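Local structure of ketosynthase (Streptomyces sp. MSC090213JE08, 6KXD) at residues L100-V106 and E188-L193. The protein probably catalyses the decarboxylative condensation of an acyl chain with malonyl-ACP, extending it as the ketosynthase of a ketosynthase/chain length factor pair in ishigamide biosynthesis. Residues are numbered along the deposited sequence.
Sequences LGERQAV and EVDIAL
Two strands start side by side here and run parallel. The 100-106 segment comes off helix 97-101, Arg-103 N hydrogen-bonding to Leu-100 O at 3.0 Å, and becomes extended from Arg-103 on. Opposite it, Glu-188 has helix-like backbone angles; its carboxylate reaches the subunit interface, where it salt-bridges Arg-189 and Arg-190 of the partner subunit, presumably the chain length factor. Val-189 is extended, chi1 m, and aims at the first segment: Val-189 CG1 lies 3.6 Å from Gln-104 NE2 and Val-189 CG2 4.2 Å from Val-106 CG2. Asp-190, at phi/psi -110/-3, interrupts the extended run, its carboxylate hydrogen-bonding the Ser-242 hydroxyl. The strand proper begins at Ile-191 (t, t). Ile-191 CG2 sits 3.4 Å from Ala-105 CB, Ile-191 CD1 4.0 Å from Leu-100 CD2, and Ile-191 CB 3.8 Å from Arg-103 NH2, lying over one face of the guanidinium, which salt-bridges Glu-241. These are the entries of strands 105-110 and 191-198, neighbours in the central sheet of the N-terminal half of a thiolase-type ketosynthase; the intervening chain adds strand 161-166 on the other edge of 105-110, and helix 172-185 leads back over the sheet to 191-198. Val-106 N donates to Ile-191 O at 3.2 Å (162°), an oxygen that Ala-105 CA also approaches at 3.3 Å. Ala-192 pairs with Val-106, CA-CA 4.5 Å and CB-CB 4.3 Å, on the face packed by helix 172-185. Leu-193 N then donates to Val-106 O at 2.8 Å (147°), so Val-106 bonds to the residues flanking Ala-192.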
ATOM      1  N   LEU A 100      -2.140 -16.240 -18.243  1.00 62.34           N
ATOM      2  CA  LEU A 100      -2.435 -15.319 -17.167  1.00 58.44           C
ATOM      3  C   LEU A 100      -3.905 -14.892 -17.211  1.00 55.43           C
ATOM      4  O   LEU A 100      -4.515 -14.712 -16.157  1.00 69.58           O
ATOM      5  CB  LEU A 100      -1.509 -14.104 -17.294  1.00 58.82           C
ATOM      6  CG  LEU A 100      -0.030 -14.381 -17.048  1.00 56.69           C
ATOM      7  CD1 LEU A 100       0.835 -13.264 -17.614  1.00 55.09           C
ATOM      8  CD2 LEU A 100       0.264 -14.596 -15.579  1.00 56.12           C
ATOM      9  N   GLY A 101      -4.431 -14.664 -18.424  1.00 54.85           N
ATOM     10  CA  GLY A 101      -5.823 -14.209 -18.630  1.00 57.17           C
ATOM     11  C   GLY A 101      -6.811 -15.157 -17.967  1.00 66.38           C
ATOM     12  O   GLY A 101      -7.895 -14.741 -17.552  1.00 62.95           O
ATOM     13  N   GLU A 102      -6.390 -16.428 -17.858  1.00 70.61           N
ATOM     14  CA  GLU A 102      -7.187 -17.563 -17.398  1.00 85.82           C
ATOM     15  C   GLU A 102      -7.187 -17.646 -15.868  1.00 87.78           C
ATOM     16  O   GLU A 102      -8.036 -18.329 -15.295  1.00 94.11           O
ATOM     17  CB  GLU A 102      -6.627 -18.887 -17.945  1.00 94.73           C
ATOM     18  CG  GLU A 102      -7.185 -19.309 -19.297  1.00 97.45           C
ATOM     19  CD  GLU A 102      -8.687 -19.139 -19.443  1.00104.14           C
ATOM     20  OE1 GLU A 102      -9.121 -18.013 -19.771  1.00 97.32           O
ATOM     21  OE2 GLU A 102      -9.418 -20.121 -19.207  1.00106.96           O
ATOM     22  N   ARG A 103      -6.228 -16.980 -15.219  1.00 74.82           N
ATOM     23  CA  ARG A 103      -5.980 -17.203 -13.816  1.00 72.10           C
ATOM     24  C   ARG A 103      -6.517 -16.034 -12.983  1.00 57.80           C
ATOM     25  O   ARG A 103      -6.372 -14.857 -13.333  1.00 62.14           O
ATOM     26  CB  ARG A 103      -4.489 -17.460 -13.582  1.00 75.09           C
ATOM     27  CG  ARG A 103      -4.178 -18.921 -13.297  1.00 75.28           C
ATOM     28  CD  ARG A 103      -2.926 -19.422 -13.985  1.00 75.36           C
ATOM     29  NE  ARG A 103      -2.201 -20.203 -13.004  1.00 82.55           N
ATOM     30  CZ  ARG A 103      -0.882 -20.263 -12.922  1.00 85.47           C
ATOM     31  NH1 ARG A 103      -0.147 -20.123 -14.010  1.00 92.13           N
ATOM     32  NH2 ARG A 103      -0.308 -20.442 -11.745  1.00 73.45           N
ATOM     33  N   GLN A 104      -7.184 -16.394 -11.885  1.00 54.19           N
ATOM     34  CA  GLN A 104      -7.448 -15.435 -10.840  1.00 50.84           C
ATOM     35  C   GLN A 104      -6.101 -15.185 -10.162  1.00 46.43           C
ATOM     36  O   GLN A 104      -5.379 -16.109  -9.838  1.00 45.16           O
ATOM     37  CB  GLN A 104      -8.492 -15.917  -9.831  1.00 55.05           C
ATOM     38  CG  GLN A 104      -8.862 -14.810  -8.854  1.00 61.88           C
ATOM     39  CD  GLN A 104      -9.807 -15.218  -7.749  1.00 69.51           C
ATOM     40  OE1 GLN A 104     -10.586 -16.160  -7.893  1.00 64.11           O
ATOM     41  NE2 GLN A 104      -9.741 -14.499  -6.633  1.00 57.48           N
ATOM     42  N   ALA A 105      -5.756 -13.921  -9.952  1.00 48.66           N
ATOM     43  CA  ALA A 105      -4.405 -13.631  -9.509  1.00 43.92           C
ATOM     44  C   ALA A 105      -4.449 -12.416  -8.613  1.00 41.21           C
ATOM     45  O   ALA A 105      -5.405 -11.601  -8.660  1.00 44.10           O
ATOM     46  CB  ALA A 105      -3.522 -13.378 -10.704  1.00 49.00           C
ATOM     47  N   VAL A 106      -3.398 -12.304  -7.812  1.00 40.67           N
ATOM     48  CA  VAL A 106      -3.180 -11.132  -7.076  1.00 40.12           C
ATOM     49  C   VAL A 106      -1.974 -10.435  -7.723  1.00 39.66           C
ATOM     50  O   VAL A 106      -0.986 -11.079  -8.014  1.00 40.69           O
ATOM     51  CB  VAL A 106      -2.985 -11.439  -5.580  1.00 43.39           C
ATOM     52  CG1 VAL A 106      -2.345 -10.278  -4.834  1.00 52.12           C
ATOM     53  CG2 VAL A 106      -4.299 -11.819  -4.926  1.00 41.74           C
ATOM     54  N   GLU A 188      -7.212 -19.235  -2.520  1.00 47.96           N
ATOM     55  CA  GLU A 188      -8.113 -18.458  -3.371  1.00 47.36           C
ATOM     56  C   GLU A 188      -7.497 -18.108  -4.730  1.00 47.75           C
ATOM     57  O   GLU A 188      -8.227 -17.838  -5.679  1.00 49.94           O
ATOM     58  CB  GLU A 188      -8.554 -17.207  -2.621  1.00 44.44           C
ATOM     59  CG  GLU A 188      -9.556 -17.515  -1.527  1.00 52.45           C
ATOM     60  CD  GLU A 188      -9.737 -16.406  -0.511  1.00 59.05           C
ATOM     61  OE1 GLU A 188      -9.413 -15.247  -0.826  1.00 54.21           O
ATOM     62  OE2 GLU A 188     -10.214 -16.717   0.607  1.00 62.63           O
ATOM     63  N   VAL A 189      -6.162 -18.085  -4.815  1.00 45.00           N
ATOM     64  CA  VAL A 189      -5.470 -17.856  -6.038  1.00 47.32           C
ATOM     65  C   VAL A 189      -4.256 -18.760  -6.031  1.00 41.08           C
ATOM     66  O   VAL A 189      -3.804 -19.138  -4.971  1.00 46.82           O
ATOM     67  CB  VAL A 189      -5.039 -16.381  -6.210  1.00 46.80           C
ATOM     68  CG1 VAL A 189      -6.250 -15.455  -6.255  1.00 44.19           C
ATOM     69  CG2 VAL A 189      -4.048 -15.959  -5.136  1.00 42.34           C
ATOM     70  N   ASP A 190      -3.756 -19.072  -7.225  1.00 45.66           N
ATOM     71  CA  ASP A 190      -2.630 -19.941  -7.399  1.00 53.00           C
ATOM     72  C   ASP A 190      -1.434 -19.130  -7.885  1.00 48.62           C
ATOM     73  O   ASP A 190      -0.337 -19.660  -8.047  1.00 50.49           O
ATOM     74  CB  ASP A 190      -2.973 -21.083  -8.359  1.00 60.89           C
ATOM     75  CG  ASP A 190      -3.689 -22.224  -7.664  1.00 74.58           C
ATOM     76  OD1 ASP A 190      -4.618 -21.940  -6.880  1.00 83.61           O
ATOM     77  OD2 ASP A 190      -3.302 -23.393  -7.891  1.00 91.66           O
ATOM     78  N   ILE A 191      -1.647 -17.840  -8.124  1.00 49.08           N
ATOM     79  CA  ILE A 191      -0.599 -17.018  -8.674  1.00 48.06           C
ATOM     80  C   ILE A 191      -0.718 -15.588  -8.146  1.00 45.13           C
ATOM     81  O   ILE A 191      -1.810 -15.055  -7.963  1.00 46.75           O
ATOM     82  CB  ILE A 191      -0.615 -17.031 -10.210  1.00 55.20           C
ATOM     83  CG1 ILE A 191       0.631 -16.355 -10.781  1.00 57.84           C
ATOM     84  CG2 ILE A 191      -1.872 -16.395 -10.741  1.00 55.33           C
ATOM     85  CD1 ILE A 191       0.834 -16.639 -12.237  1.00 60.68           C
ATOM     86  N   ALA A 192       0.446 -15.001  -7.905  1.00 46.02           N
ATOM     87  CA  ALA A 192       0.568 -13.632  -7.409  1.00 43.59           C
ATOM     88  C   ALA A 192       1.818 -12.994  -8.040  1.00 42.78           C
ATOM     89  O   ALA A 192       2.890 -13.605  -8.062  1.00 43.47           O
ATOM     90  CB  ALA A 192       0.676 -13.690  -5.918  1.00 44.21           C
ATOM     91  N   LEU A 193       1.645 -11.824  -8.641  1.00 40.75           N
ATOM     92  CA  LEU A 193       2.722 -10.982  -9.088  1.00 41.35           C
ATOM     93  C   LEU A 193       2.929  -9.912  -8.023  1.00 40.94           C
ATOM     94  O   LEU A 193       2.089  -9.036  -7.842  1.00 40.73           O
ATOM     95  CB  LEU A 193       2.383 -10.328 -10.432  1.00 42.66           C
ATOM     96  CG  LEU A 193       1.843 -11.288 -11.495  1.00 47.92           C
ATOM     97  CD1 LEU A 193       1.627 -10.568 -12.824  1.00 48.20           C
ATOM     98  CD2 LEU A 193       2.782 -12.461 -11.641  1.00 50.36           C
TER